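PDB 6IWR: N-acetylgalactosaminyltransferase 7 from Homo sapiens, which belongs to the glycosyltransferases, joining a GT-A type domain of glycosyl transferase family 2 to a ricin-type beta-trefoil lectin domain. Local coordinates for residues F113-V118 against I381-G386; K94-G99 against M117-M122; L125-N130 against Y278-Q283; V154-G159 against F188-H193. All blocks are in the same frame, centred on the assembly; numbering follows the deposited sequence.

In the fold
The four contacts illustrate how segments distant in sequence are gathered around one mixed sheet. Contact 2 closes first along the chain and runs into contact 1, sharing Met117, Val118 and helix 117-122; their centres lie about 11 Å apart. Contacts 3 and 4 fall within the chain excursion that contact 1 spans, and contacts 1, 3 and 4 reach the GT-A sheet. Tyr278 of contact 3 links the group, its hydroxyl 2.8 Å from Asn116 O and its ring packing on Ala119. The centres of contacts 3 and 4 lie about 23 Å apart. Contacts 2 and 3 also face the second subunit. Helix 117-122 is thereby joined to the GT-A sheet, with contact 1 near the manganese(II) ion.

Contact 1. Residues F113-V118 against I381-G386; sequences FGFNMV and IYRLEG
Gly114 and Phe115 meet Ile381, Arg383 and Leu384 in a mixed backbone and aromatic contact, where the turn after helix 103-113 rests on the end of strand 376-382 of the GT-A sheet and the loop that follows. One backbone bond ties the two together: Leu384 N donates to Gly114 O at 3.0 Å, in the carbonyl plane. Gly114, the first residue past the helix, has positive phi, and its backbone lies against the Arg383 chain. The Phe115 ring fills the middle, its CG set beside the backbone N (chi1 -51°). Ile381 covers one face through a CH-pi contact, CB 4.3 Å from the ring centroid. Across the opposite face the Arg383 guanidinium lies almost parallel to the ring, the planes 16° apart, displaced so that Arg383 NE sits 3.6 Å from Phe115 CZ. Phe113 O, at the guanidinium edge, accepts a weak bond from Arg383 NE at 3.4 Å. The Arg383 side chain is also about 4 Å from the manganese(II) ion and makes a cation-pi contact with Trp387. Around this core, His243 meets the Phe115 ring edge-to-face, while Ile381 packs on Thr162 of helix 160-173 and Ile273 of strand 264-274.

Contact 2. Residues K94-G99 against M117-M122; sequences KPLVLG and MVASDM
Leu96 and Leu98 press onto Val118, Ala119 and Met122 in a purely apolar contact, a case of loop-on-helix packing at the edge of the GT-A type domain, beside helix 103-113. The two leucines, two positions apart in an irregular segment, both turn their side chains toward helix 117-122, whose residues 118, 119 and 122 present neighbouring positions on one side. The close part gathers around buried Ala119. Leu98 CD1 comes 4.0 Å from Ala119 CB and 3.3 Å from Val118 CG2, the Leu98 and Val118 side chains sliding past each other in opposite directions. Leu96 CD1 lies 3.7 Å from Ala119 O, a carbonyl that already accepts Met122 N within the helix. Ile106 of helix 103-113 touches both Leu98 and Val118. Val97, between the leucines, points away from the helix and packs on Cys502 of the second subunit, as Pro95 does on Pro501 of that subunit. The side nearer solvent belongs to Met122, partly exposed at the margin of the contact, in contrast to the buried alanine. It crosses Leu96 at about a right angle and meets Leu98 tip to tip, with Met122 SD 3.9 Å from Leu98 CD2.

Contact 3. Residues L125-N130 against Y278-Q283; sequences LDRSVN and YEIIPQ
Arg127 reaches Tyr278, and Val129 and Asn130 meet Ile280, so that the loop 125-130 is tied by a charged group and by packing on Ile280 to the segment around strand 280-281 in the GT-A domain. The clear polar link runs from side chain to backbone. Arg127 NH1 donates to Tyr278 O at 2.9 Å, with an N-H...O angle of 155°; the oxygen stands at the guanidinium edge, tilted 16° from its plane, while the nitrogen lies in the plane of the carbonyl. A chain extended from CG to NE carries the charged end there. The same group forms a salt bridge through NE with Glu245 and a weak bond through NH2 with Gly90 O, so the guanidinium is gripped at three nitrogens and its rotation is probably fixed. It does not stack on Tyr278, for ring and guanidinium planes are 73° apart; Arg127 NH1 and NH2 each come 3.9 Å from Tyr278 CB. Apolar packing belongs to Ile280, whose CD1 touches Val129 CG2 at 3.6 Å, the two side chains crossing at about a right angle. Asn130 covers the same isoleucine nearer its root, with Asn130 CG 4.0 Å from Ile280 CB. Beyond the contact, Ile281 pairs by backbone with Val272 of strand 264-274, Tyr278 packs on helix 117-122, and Val129 lies against Arg173 of helix 160-173.

Contact 4. Residues V154-G159 against F188-H193; sequences VFHNEG and FSNKEH
Asn157 carries the polar bonds of this contact, to Ser189, Asn190 and Lys191, at the ends of the adjacent parallel strands 149-155 and 179-186 that helix 160-173 joins in a beta-alpha-beta crossover of the GT-A fold. Asn157 N donates to Ser189 OG at 2.9 Å and 164°, and that hydroxyl is also hydrogen-bonded to Asp186 OD1. Meanwhile the Asn157 side chain, its CG beside the backbone N (chi1 -81°), gathers in the loop that follows Ser189. Asn157 OD1 accepts Asn190 N at 2.9 Å on a lone pair, and Lys191 N more weakly at 3.3 Å, so one carbonyl oxygen grips two successive backbone N-H groups. The other half of the amide adds a weak bond from Asn157 ND2 to Asn190 OD1, the two amide planes standing 89° apart. Packing spreads from there. Lys191 crosses Asn157 at about a right angle, its CG 3.4 Å from Asn157 CG, while its ammonium group forms a salt bridge with Glu112 and a cation-pi contact with Phe113. Just past the strand, His156 turns the edge of its ring to the Phe188 carbonyl, CE1 lying 3.8 Å from Phe188 O, and its ND1 is hydrogen-bonded to Asp187 O. The buried Phe155 ring meets the serine hydroxyl obliquely, its CE1 3.6 Å from Ser189 OG.

Contact 1. Residues F113-V118 against I381-G386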
loop_
_atom_site.group_PDB
_atom_site.type_symbol
_atom_site.label_atom_id
_atom_site.label_comp_id
_atom_site.label_asym_id
_atom_site.label_seq_id
_atom_site.Cartn_x
_atom_site.Cartn_y
_atom_site.Cartn_z
ATOM N N PHE A 113 -13.445 -2.102 12.598
ATOM C CA PHE A 113 -12.714 -3.011 13.484
ATOM C C PHE A 113 -11.435 -3.614 12.905
ATOM O O PHE A 113 -10.579 -4.051 13.680
ATOM C CB PHE A 113 -13.622 -4.171 13.930
ATOM C CG PHE A 113 -14.839 -3.723 14.670
ATOM C CD1 PHE A 113 -14.785 -3.490 16.036
ATOM C CD2 PHE A 113 -16.035 -3.526 14.005
ATOM C CE1 PHE A 113 -15.887 -3.060 16.727
ATOM C CE2 PHE A 113 -17.143 -3.090 14.688
ATOM C CZ PHE A 113 -17.068 -2.849 16.053
ATOM N N GLY A 114 -11.272 -3.656 11.588
ATOM C CA GLY A 114 -10.146 -4.377 11.040
ATOM C C GLY A 114 -10.384 -5.856 10.858
ATOM O O GLY A 114 -9.538 -6.536 10.269
ATOM N N PHE A 115 -11.501 -6.376 11.346
ATOM C CA PHE A 115 -11.927 -7.736 11.072
ATOM C C PHE A 115 -13.276 -7.710 10.370
ATOM O O PHE A 115 -14.039 -6.746 10.460
ATOM C CB PHE A 115 -12.033 -8.561 12.351
ATOM C CG PHE A 115 -10.821 -8.490 13.205
ATOM C CD1 PHE A 115 -9.569 -8.764 12.672
ATOM C CD2 PHE A 115 -10.918 -8.142 14.547
ATOM C CE1 PHE A 115 -8.427 -8.717 13.454
ATOM C CE2 PHE A 115 -9.767 -8.073 15.342
ATOM C CZ PHE A 115 -8.522 -8.370 14.788
ATOM N N ASN A 116 -13.539 -8.775 9.628
ATOM C CA ASN A 116 -14.840 -9.011 9.019
ATOM C C ASN A 116 -15.805 -9.339 10.144
ATOM O O ASN A 116 -15.974 -10.500 10.510
ATOM C CB ASN A 116 -14.736 -10.157 8.028
ATOM C CG ASN A 116 -15.984 -10.357 7.237
ATOM O OD1 ASN A 116 -15.931 -10.901 6.126
ATOM N ND2 ASN A 116 -17.122 -9.914 7.778
ATOM N N MET A 117 -16.460 -8.321 10.707
ATOM C CA MET A 117 -17.330 -8.605 11.841
ATOM C C MET A 117 -18.668 -9.194 11.417
ATOM O O MET A 117 -19.322 -9.865 12.229
ATOM C CB MET A 117 -17.564 -7.362 12.678
ATOM C CG MET A 117 -16.364 -6.972 13.508
ATOM S SD MET A 117 -15.891 -8.148 14.803
ATOM C CE MET A 117 -17.477 -8.385 15.600
ATOM N N VAL A 118 -19.114 -8.957 10.176
ATOM C CA VAL A 118 -20.355 -9.600 9.767
ATOM C C VAL A 118 -20.162 -11.109 9.747
ATOM O O VAL A 118 -21.011 -11.862 10.241
ATOM C CB VAL A 118 -20.866 -9.049 8.419
ATOM C CG1 VAL A 118 -20.217 -7.716 8.082
ATOM C CG2 VAL A 118 -20.702 -10.059 7.287
ATOM N N ILE A 381 -6.485 -13.582 15.738
ATOM C CA ILE A 381 -6.990 -13.030 14.485
ATOM C C ILE A 381 -6.051 -11.943 13.997
ATOM O O ILE A 381 -5.655 -11.051 14.758
ATOM C CB ILE A 381 -8.399 -12.455 14.641
ATOM C CG1 ILE A 381 -9.277 -13.370 15.485
ATOM C CG2 ILE A 381 -8.984 -12.219 13.259
ATOM C CD1 ILE A 381 -10.606 -12.770 15.824
ATOM N N TYR A 382 -5.739 -11.970 12.713
ATOM C CA TYR A 382 -4.809 -11.008 12.153
ATOM C C TYR A 382 -5.572 -9.991 11.320
ATOM O O TYR A 382 -6.404 -10.370 10.480
ATOM C CB TYR A 382 -3.729 -11.725 11.341
ATOM C CG TYR A 382 -2.635 -12.281 12.256
ATOM C CD1 TYR A 382 -1.718 -11.428 12.864
ATOM C CD2 TYR A 382 -2.542 -13.652 12.533
ATOM C CE1 TYR A 382 -0.714 -11.917 13.702
ATOM C CE2 TYR A 382 -1.539 -14.155 13.376
ATOM C CZ TYR A 382 -0.625 -13.277 13.959
ATOM O OH TYR A 382 0.371 -13.743 14.794
ATOM N N ARG A 383 -5.279 -8.709 11.563
ATOM C CA ARG A 383 -6.009 -7.591 10.980
ATOM C C ARG A 383 -5.967 -7.607 9.463
ATOM O O ARG A 383 -5.054 -8.144 8.844
ATOM C CB ARG A 383 -5.435 -6.261 11.445
ATOM C CG ARG A 383 -6.468 -5.314 11.995
ATOM C CD ARG A 383 -6.181 -5.162 13.474
ATOM N NE ARG A 383 -7.358 -4.956 14.304
ATOM C CZ ARG A 383 -7.309 -4.986 15.634
ATOM N NH1 ARG A 383 -6.151 -5.228 16.231
ATOM N NH2 ARG A 383 -8.399 -4.792 16.375
ATOM N N LEU A 384 -6.967 -6.965 8.873
ATOM C CA LEU A 384 -7.097 -6.820 7.435
ATOM C C LEU A 384 -6.887 -5.363 7.063
ATOM O O LEU A 384 -7.109 -4.462 7.877
ATOM C CB LEU A 384 -8.480 -7.268 6.967
ATOM C CG LEU A 384 -8.959 -8.605 7.510
ATOM C CD1 LEU A 384 -10.334 -8.867 6.944
ATOM C CD2 LEU A 384 -8.011 -9.709 7.122
ATOM N N GLU A 385 -6.469 -5.117 5.825
ATOM C CA GLU A 385 -6.338 -3.720 5.463
ATOM C C GLU A 385 -7.707 -3.065 5.488
ATOM O O GLU A 385 -8.747 -3.730 5.505
ATOM C CB GLU A 385 -5.695 -3.542 4.098
ATOM C CG GLU A 385 -5.134 -4.806 3.511
ATOM C CD GLU A 385 -3.627 -4.887 3.626
ATOM O OE1 GLU A 385 -2.998 -5.529 2.758
ATOM O OE2 GLU A 385 -3.071 -4.308 4.584
ATOM N N GLY A 386 -7.698 -1.739 5.505
ATOM C CA GLY A 386 -8.923 -0.967 5.537
ATOM C C GLY A 386 -9.336 -0.487 6.906
ATOM O O GLY A 386 -10.345 0.223 7.018
#

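Contact 2. Residues K94-G99 against M117-M122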
loop_
_atom_site.group_PDB
_atom_site.type_symbol
_atom_site.label_atom_id
_atom_site.label_comp_id
_atom_site.label_asym_id
_atom_site.label_seq_id
_atom_site.Cartn_x
_atom_site.Cartn_y
_atom_site.Cartn_z
ATOM N N LYS A 94 -14.375 -24.334 9.607
ATOM C CA LYS A 94 -14.452 -24.269 8.169
ATOM C C LYS A 94 -14.451 -22.815 7.789
ATOM O O LYS A 94 -15.048 -22.028 8.481
ATOM C CB LYS A 94 -15.749 -24.912 7.699
ATOM C CG LYS A 94 -15.571 -26.134 6.832
ATOM C CD LYS A 94 -16.378 -26.012 5.554
ATOM C CE LYS A 94 -17.837 -25.721 5.840
ATOM N NZ LYS A 94 -18.719 -26.060 4.695
ATOM N N PRO A 95 -13.800 -22.444 6.695
ATOM C CA PRO A 95 -13.842 -21.035 6.288
ATOM C C PRO A 95 -15.264 -20.628 5.932
ATOM O O PRO A 95 -16.037 -21.410 5.376
ATOM C CB PRO A 95 -12.890 -20.962 5.081
ATOM C CG PRO A 95 -12.551 -22.340 4.718
ATOM C CD PRO A 95 -12.851 -23.228 5.879
ATOM N N LEU A 96 -15.607 -19.405 6.292
ATOM C CA LEU A 96 -16.933 -18.840 6.099
ATOM C C LEU A 96 -16.849 -17.772 5.012
ATOM O O LEU A 96 -16.466 -16.627 5.282
ATOM C CB LEU A 96 -17.442 -18.241 7.398
ATOM C CG LEU A 96 -18.951 -18.208 7.609
ATOM C CD1 LEU A 96 -19.292 -17.091 8.586
ATOM C CD2 LEU A 96 -19.712 -18.057 6.311
ATOM N N VAL A 97 -17.251 -18.144 3.801
ATOM C CA VAL A 97 -17.152 -17.298 2.627
ATOM C C VAL A 97 -18.533 -16.693 2.385
ATOM O O VAL A 97 -19.519 -17.423 2.280
ATOM C CB VAL A 97 -16.639 -18.110 1.422
ATOM C CG1 VAL A 97 -16.474 -17.248 0.187
ATOM C CG2 VAL A 97 -15.310 -18.765 1.771
ATOM N N LEU A 98 -18.618 -15.360 2.313
ATOM C CA LEU A 98 -19.861 -14.589 2.238
ATOM C C LEU A 98 -19.997 -13.830 0.915
ATOM O O LEU A 98 -19.244 -14.060 -0.032
ATOM C CB LEU A 98 -19.918 -13.608 3.411
ATOM C CG LEU A 98 -20.098 -14.159 4.825
ATOM C CD1 LEU A 98 -20.359 -13.021 5.808
ATOM C CD2 LEU A 98 -21.221 -15.182 4.870
ATOM N N GLY A 99 -20.930 -12.880 0.884
ATOM C CA GLY A 99 -21.058 -11.908 -0.183
ATOM C C GLY A 99 -21.419 -12.610 -1.460
ATOM O O GLY A 99 -21.533 -13.837 -1.486
ATOM N N MET A 117 -16.460 -8.321 10.707
ATOM C CA MET A 117 -17.330 -8.605 11.841
ATOM C C MET A 117 -18.668 -9.194 11.417
ATOM O O MET A 117 -19.322 -9.865 12.229
ATOM C CB MET A 117 -17.564 -7.362 12.678
ATOM C CG MET A 117 -16.364 -6.972 13.508
ATOM S SD MET A 117 -15.891 -8.148 14.803
ATOM C CE MET A 117 -17.477 -8.385 15.600
ATOM N N VAL A 118 -19.114 -8.957 10.176
ATOM C CA VAL A 118 -20.355 -9.600 9.767
ATOM C C VAL A 118 -20.162 -11.109 9.747
ATOM O O VAL A 118 -21.011 -11.862 10.241
ATOM C CB VAL A 118 -20.866 -9.049 8.419
ATOM C CG1 VAL A 118 -20.217 -7.716 8.082
ATOM C CG2 VAL A 118 -20.702 -10.059 7.287
ATOM N N ALA A 119 -19.010 -11.570 9.254
ATOM C CA ALA A 119 -18.685 -12.989 9.325
ATOM C C ALA A 119 -18.579 -13.455 10.774
ATOM O O ALA A 119 -19.276 -14.399 11.180
ATOM C CB ALA A 119 -17.398 -13.277 8.559
ATOM N N SER A 120 -17.740 -12.789 11.586
ATOM C CA SER A 120 -17.595 -13.218 12.977
ATOM C C SER A 120 -18.943 -13.296 13.685
ATOM O O SER A 120 -19.184 -14.216 14.485
ATOM C CB SER A 120 -16.677 -12.286 13.761
ATOM O OG SER A 120 -16.849 -12.552 15.141
ATOM N N ASP A 121 -19.830 -12.334 13.416
ATOM C CA ASP A 121 -21.101 -12.290 14.127
ATOM C C ASP A 121 -22.005 -13.481 13.814
ATOM O O ASP A 121 -22.931 -13.740 14.583
ATOM C CB ASP A 121 -21.846 -10.985 13.822
ATOM C CG ASP A 121 -21.297 -9.809 14.593
ATOM O OD1 ASP A 121 -20.307 -9.996 15.341
ATOM O OD2 ASP A 121 -21.858 -8.695 14.453
ATOM N N MET A 122 -21.789 -14.216 12.719
ATOM C CA MET A 122 -22.632 -15.380 12.453
ATOM C C MET A 122 -22.004 -16.699 12.881
ATOM O O MET A 122 -22.666 -17.742 12.789
ATOM C CB MET A 122 -23.036 -15.457 10.975
ATOM C CG MET A 122 -22.196 -14.716 9.998
ATOM S SD MET A 122 -22.942 -14.862 8.354
ATOM C CE MET A 122 -23.850 -13.327 8.229
#

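Contact 3. Residues L125-N130 against Y278-Q283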
loop_
_atom_site.group_PDB
_atom_site.type_symbol
_atom_site.label_atom_id
_atom_site.label_comp_id
_atom_site.label_asym_id
_atom_site.label_seq_id
_atom_site.Cartn_x
_atom_site.Cartn_y
_atom_site.Cartn_z
ATOM N N LEU A 125 -20.233 -18.141 19.371
ATOM C CA LEU A 125 -19.208 -17.889 20.377
ATOM C C LEU A 125 -18.627 -19.180 20.948
ATOM O O LEU A 125 -17.506 -19.154 21.475
ATOM C CB LEU A 125 -19.767 -17.042 21.508
ATOM C CG LEU A 125 -20.336 -15.701 21.062
ATOM C CD1 LEU A 125 -21.020 -15.013 22.246
ATOM C CD2 LEU A 125 -19.244 -14.849 20.459
ATOM N N ASP A 126 -19.352 -20.303 20.836
ATOM C CA ASP A 126 -18.942 -21.595 21.380
ATOM C C ASP A 126 -18.532 -22.581 20.288
ATOM O O ASP A 126 -18.583 -23.795 20.475
ATOM C CB ASP A 126 -20.069 -22.185 22.225
ATOM C CG ASP A 126 -20.454 -21.285 23.379
ATOM O OD1 ASP A 126 -19.559 -20.873 24.159
ATOM O OD2 ASP A 126 -21.660 -20.966 23.495
ATOM N N ARG A 127 -18.116 -22.073 19.145
ATOM C CA ARG A 127 -17.830 -22.942 18.023
ATOM C C ARG A 127 -16.696 -23.893 18.355
ATOM O O ARG A 127 -15.829 -23.594 19.177
ATOM C CB ARG A 127 -17.466 -22.124 16.788
ATOM C CG ARG A 127 -16.085 -21.473 16.858
ATOM C CD ARG A 127 -15.676 -21.200 15.478
ATOM N NE ARG A 127 -14.397 -20.536 15.358
ATOM C CZ ARG A 127 -13.916 -20.101 14.194
ATOM N NH1 ARG A 127 -12.734 -19.505 14.139
ATOM N NH2 ARG A 127 -14.632 -20.258 13.088
ATOM N N SER A 128 -16.716 -25.047 17.699
ATOM C CA SER A 128 -15.601 -25.975 17.741
ATOM C C SER A 128 -14.520 -25.453 16.807
ATOM O O SER A 128 -14.773 -24.511 16.054
ATOM C CB SER A 128 -16.060 -27.365 17.331
ATOM O OG SER A 128 -16.700 -27.307 16.065
ATOM N N VAL A 129 -13.332 -26.054 16.824
ATOM C CA VAL A 129 -12.209 -25.526 16.060
ATOM C C VAL A 129 -11.365 -26.689 15.551
ATOM O O VAL A 129 -11.429 -27.799 16.076
ATOM C CB VAL A 129 -11.409 -24.529 16.935
ATOM C CG1 VAL A 129 -9.944 -24.799 16.845
ATOM C CG2 VAL A 129 -11.737 -23.105 16.526
ATOM N N ASN A 130 -10.602 -26.442 14.491
ATOM C CA ASN A 130 -9.676 -27.453 14.014
ATOM C C ASN A 130 -8.534 -27.639 15.021
ATOM O O ASN A 130 -8.222 -26.758 15.822
ATOM C CB ASN A 130 -9.141 -27.073 12.631
ATOM C CG ASN A 130 -8.439 -25.709 12.612
ATOM O OD1 ASN A 130 -8.326 -25.085 11.580
ATOM N ND2 ASN A 130 -7.975 -25.244 13.767
ATOM N N TYR A 278 -12.038 -16.840 8.935
ATOM C CA TYR A 278 -11.951 -17.357 10.288
ATOM C C TYR A 278 -11.486 -18.795 10.372
ATOM O O TYR A 278 -11.604 -19.387 11.444
ATOM C CB TYR A 278 -13.277 -17.190 11.027
ATOM C CG TYR A 278 -13.483 -15.744 11.326
ATOM C CD1 TYR A 278 -14.049 -14.906 10.381
ATOM C CD2 TYR A 278 -13.035 -15.190 12.517
ATOM C CE1 TYR A 278 -14.224 -13.574 10.628
ATOM C CE2 TYR A 278 -13.201 -13.849 12.768
ATOM C CZ TYR A 278 -13.793 -13.055 11.805
ATOM O OH TYR A 278 -13.954 -11.728 12.036
ATOM N N GLU A 279 -10.955 -19.364 9.295
ATOM C CA GLU A 279 -10.293 -20.655 9.408
ATOM C C GLU A 279 -8.927 -20.444 10.039
ATOM O O GLU A 279 -8.357 -19.355 9.960
ATOM C CB GLU A 279 -10.162 -21.335 8.039
ATOM C CG GLU A 279 -8.953 -20.920 7.219
ATOM C CD GLU A 279 -9.164 -19.606 6.469
ATOM O OE1 GLU A 279 -10.073 -18.835 6.862
ATOM O OE2 GLU A 279 -8.429 -19.341 5.482
ATOM N N ILE A 280 -8.406 -21.481 10.686
ATOM C CA ILE A 280 -7.222 -21.344 11.529
ATOM C C ILE A 280 -6.055 -22.106 10.916
ATOM O O ILE A 280 -6.117 -23.328 10.734
ATOM C CB ILE A 280 -7.495 -21.794 12.973
ATOM C CG1 ILE A 280 -8.669 -20.998 13.543
ATOM C CG2 ILE A 280 -6.252 -21.585 13.822
ATOM C CD1 ILE A 280 -8.978 -21.346 14.974
ATOM N N ILE A 281 -4.989 -21.367 10.618
ATOM C CA ILE A 281 -3.786 -21.810 9.915
ATOM C C ILE A 281 -2.589 -21.601 10.841
ATOM O O ILE A 281 -2.539 -20.588 11.563
ATOM C CB ILE A 281 -3.589 -21.008 8.618
ATOM C CG1 ILE A 281 -4.909 -20.826 7.851
ATOM C CG2 ILE A 281 -2.496 -21.576 7.797
ATOM C CD1 ILE A 281 -5.554 -19.391 8.085
ATOM N N PRO A 282 -1.615 -22.507 10.870
ATOM C CA PRO A 282 -0.367 -22.233 11.606
ATOM C C PRO A 282 0.524 -21.248 10.859
ATOM O O PRO A 282 0.407 -21.070 9.643
ATOM C CB PRO A 282 0.304 -23.604 11.718
ATOM C CG PRO A 282 -0.395 -24.472 10.741
ATOM C CD PRO A 282 -1.732 -23.898 10.416
ATOM N N GLN A 283 1.423 -20.595 11.599
ATOM C CA GLN A 283 2.362 -19.668 10.965
ATOM C C GLN A 283 3.400 -20.391 10.097
ATOM O O GLN A 283 3.796 -21.530 10.361
ATOM C CB GLN A 283 3.087 -18.826 12.008
ATOM C CG GLN A 283 2.232 -17.796 12.680
ATOM C CD GLN A 283 3.075 -16.799 13.467
ATOM O OE1 GLN A 283 3.057 -16.751 14.715
ATOM N NE2 GLN A 283 3.832 -16.001 12.732
#

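Contact 4. Residues V154-G159 against F188-H193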
loop_
_atom_site.group_PDB
_atom_site.type_symbol
_atom_site.label_atom_id
_atom_site.label_comp_id
_atom_site.label_asym_id
_atom_site.label_seq_id
_atom_site.Cartn_x
_atom_site.Cartn_y
_atom_site.Cartn_z
ATOM N N VAL A 154 -6.624 -7.709 27.862
ATOM C CA VAL A 154 -6.690 -6.267 27.702
ATOM C C VAL A 154 -7.398 -5.983 26.387
ATOM O O VAL A 154 -7.071 -6.577 25.358
ATOM C CB VAL A 154 -5.278 -5.656 27.732
ATOM C CG1 VAL A 154 -5.327 -4.169 27.381
ATOM C CG2 VAL A 154 -4.629 -5.916 29.089
ATOM N N PHE A 155 -8.398 -5.114 26.409
ATOM C CA PHE A 155 -9.079 -4.798 25.170
ATOM C C PHE A 155 -9.295 -3.298 25.054
ATOM O O PHE A 155 -9.313 -2.564 26.048
ATOM C CB PHE A 155 -10.407 -5.561 25.042
ATOM C CG PHE A 155 -11.486 -5.073 25.952
ATOM C CD1 PHE A 155 -12.356 -4.068 25.544
ATOM C CD2 PHE A 155 -11.656 -5.643 27.202
ATOM C CE1 PHE A 155 -13.368 -3.620 26.367
ATOM C CE2 PHE A 155 -12.671 -5.197 28.047
ATOM C CZ PHE A 155 -13.522 -4.171 27.631
ATOM N N HIS A 156 -9.419 -2.856 23.801
ATOM C CA HIS A 156 -9.783 -1.477 23.480
ATOM C C HIS A 156 -10.690 -1.532 22.259
ATOM O O HIS A 156 -10.240 -1.903 21.172
ATOM C CB HIS A 156 -8.539 -0.615 23.222
ATOM C CG HIS A 156 -8.844 0.762 22.708
ATOM N ND1 HIS A 156 -9.157 1.820 23.539
ATOM C CD2 HIS A 156 -8.890 1.250 21.445
ATOM C CE1 HIS A 156 -9.394 2.895 22.809
ATOM N NE2 HIS A 156 -9.235 2.576 21.536
ATOM N N ASN A 157 -11.962 -1.189 22.438
ATOM C CA ASN A 157 -12.905 -1.033 21.333
ATOM C C ASN A 157 -13.095 -2.312 20.528
ATOM O O ASN A 157 -13.549 -2.263 19.382
ATOM C CB ASN A 157 -12.486 0.113 20.415
ATOM C CG ASN A 157 -12.891 1.464 20.967
ATOM O OD1 ASN A 157 -13.593 1.552 21.990
ATOM N ND2 ASN A 157 -12.470 2.528 20.293
ATOM N N GLU A 158 -12.798 -3.460 21.131
ATOM C CA GLU A 158 -12.934 -4.736 20.445
ATOM C C GLU A 158 -14.380 -4.995 20.030
ATOM O O GLU A 158 -15.332 -4.561 20.687
ATOM C CB GLU A 158 -12.438 -5.860 21.350
ATOM C CG GLU A 158 -12.314 -7.205 20.672
ATOM C CD GLU A 158 -11.120 -7.278 19.715
ATOM O OE1 GLU A 158 -10.167 -6.467 19.856
ATOM O OE2 GLU A 158 -11.146 -8.153 18.816
ATOM N N GLY A 159 -14.534 -5.699 18.913
ATOM C CA GLY A 159 -15.859 -6.133 18.508
ATOM C C GLY A 159 -16.439 -7.125 19.504
ATOM O O GLY A 159 -15.734 -7.976 20.051
ATOM N N PHE A 188 -10.040 2.042 28.225
ATOM C CA PHE A 188 -10.635 3.339 27.907
ATOM C C PHE A 188 -11.387 3.317 26.572
ATOM O O PHE A 188 -11.306 4.265 25.796
ATOM C CB PHE A 188 -9.565 4.437 27.901
ATOM C CG PHE A 188 -10.096 5.789 28.219
ATOM C CD1 PHE A 188 -10.854 5.987 29.360
ATOM C CD2 PHE A 188 -9.846 6.865 27.388
ATOM C CE1 PHE A 188 -11.362 7.240 29.664
ATOM C CE2 PHE A 188 -10.345 8.128 27.686
ATOM C CZ PHE A 188 -11.101 8.314 28.822
ATOM N N SER A 189 -12.126 2.237 26.312
ATOM C CA SER A 189 -12.924 2.120 25.097
ATOM C C SER A 189 -14.029 3.178 25.061
ATOM O O SER A 189 -14.496 3.661 26.095
ATOM C CB SER A 189 -13.548 0.722 25.007
ATOM O OG SER A 189 -12.591 -0.319 25.117
ATOM N N ASN A 190 -14.475 3.524 23.853
ATOM C CA ASN A 190 -15.641 4.386 23.727
ATOM C C ASN A 190 -16.874 3.690 23.169
ATOM O O ASN A 190 -17.971 4.228 23.312
ATOM C CB ASN A 190 -15.333 5.600 22.840
ATOM C CG ASN A 190 -14.296 5.301 21.807
ATOM O OD1 ASN A 190 -13.105 5.249 22.121
ATOM N ND2 ASN A 190 -14.724 5.070 20.570
ATOM N N LYS A 191 -16.737 2.521 22.552
ATOM C CA LYS A 191 -17.878 1.899 21.895
ATOM C C LYS A 191 -18.866 1.367 22.929
ATOM O O LYS A 191 -18.493 0.695 23.896
ATOM C CB LYS A 191 -17.418 0.791 20.941
ATOM C CG LYS A 191 -16.184 1.185 20.152
ATOM C CD LYS A 191 -16.147 0.682 18.717
ATOM C CE LYS A 191 -15.695 1.839 17.838
ATOM N NZ LYS A 191 -15.462 1.561 16.400
ATOM N N GLU A 192 -20.147 1.667 22.696
ATOM C CA GLU A 192 -21.195 1.482 23.692
ATOM C C GLU A 192 -21.479 0.023 24.009
ATOM O O GLU A 192 -21.867 -0.294 25.140
ATOM C CB GLU A 192 -22.472 2.143 23.213
ATOM C CG GLU A 192 -23.327 2.653 24.338
ATOM C CD GLU A 192 -24.781 2.560 23.986
ATOM O OE1 GLU A 192 -25.080 2.449 22.773
ATOM O OE2 GLU A 192 -25.617 2.580 24.913
ATOM N N HIS A 193 -21.279 -0.886 23.076
ATOM C CA HIS A 193 -21.534 -2.286 23.368
ATOM C C HIS A 193 -20.622 -2.801 24.464
ATOM O O HIS A 193 -20.926 -3.757 25.141
ATOM C CB HIS A 193 -21.445 -3.153 22.118
ATOM C CG HIS A 193 -20.111 -3.136 21.450
ATOM N ND1 HIS A 193 -19.169 -4.109 21.660
ATOM C CD2 HIS A 193 -19.575 -2.284 20.554
ATOM C CE1 HIS A 193 -18.101 -3.851 20.936
ATOM N NE2 HIS A 193 -18.323 -2.750 20.252
#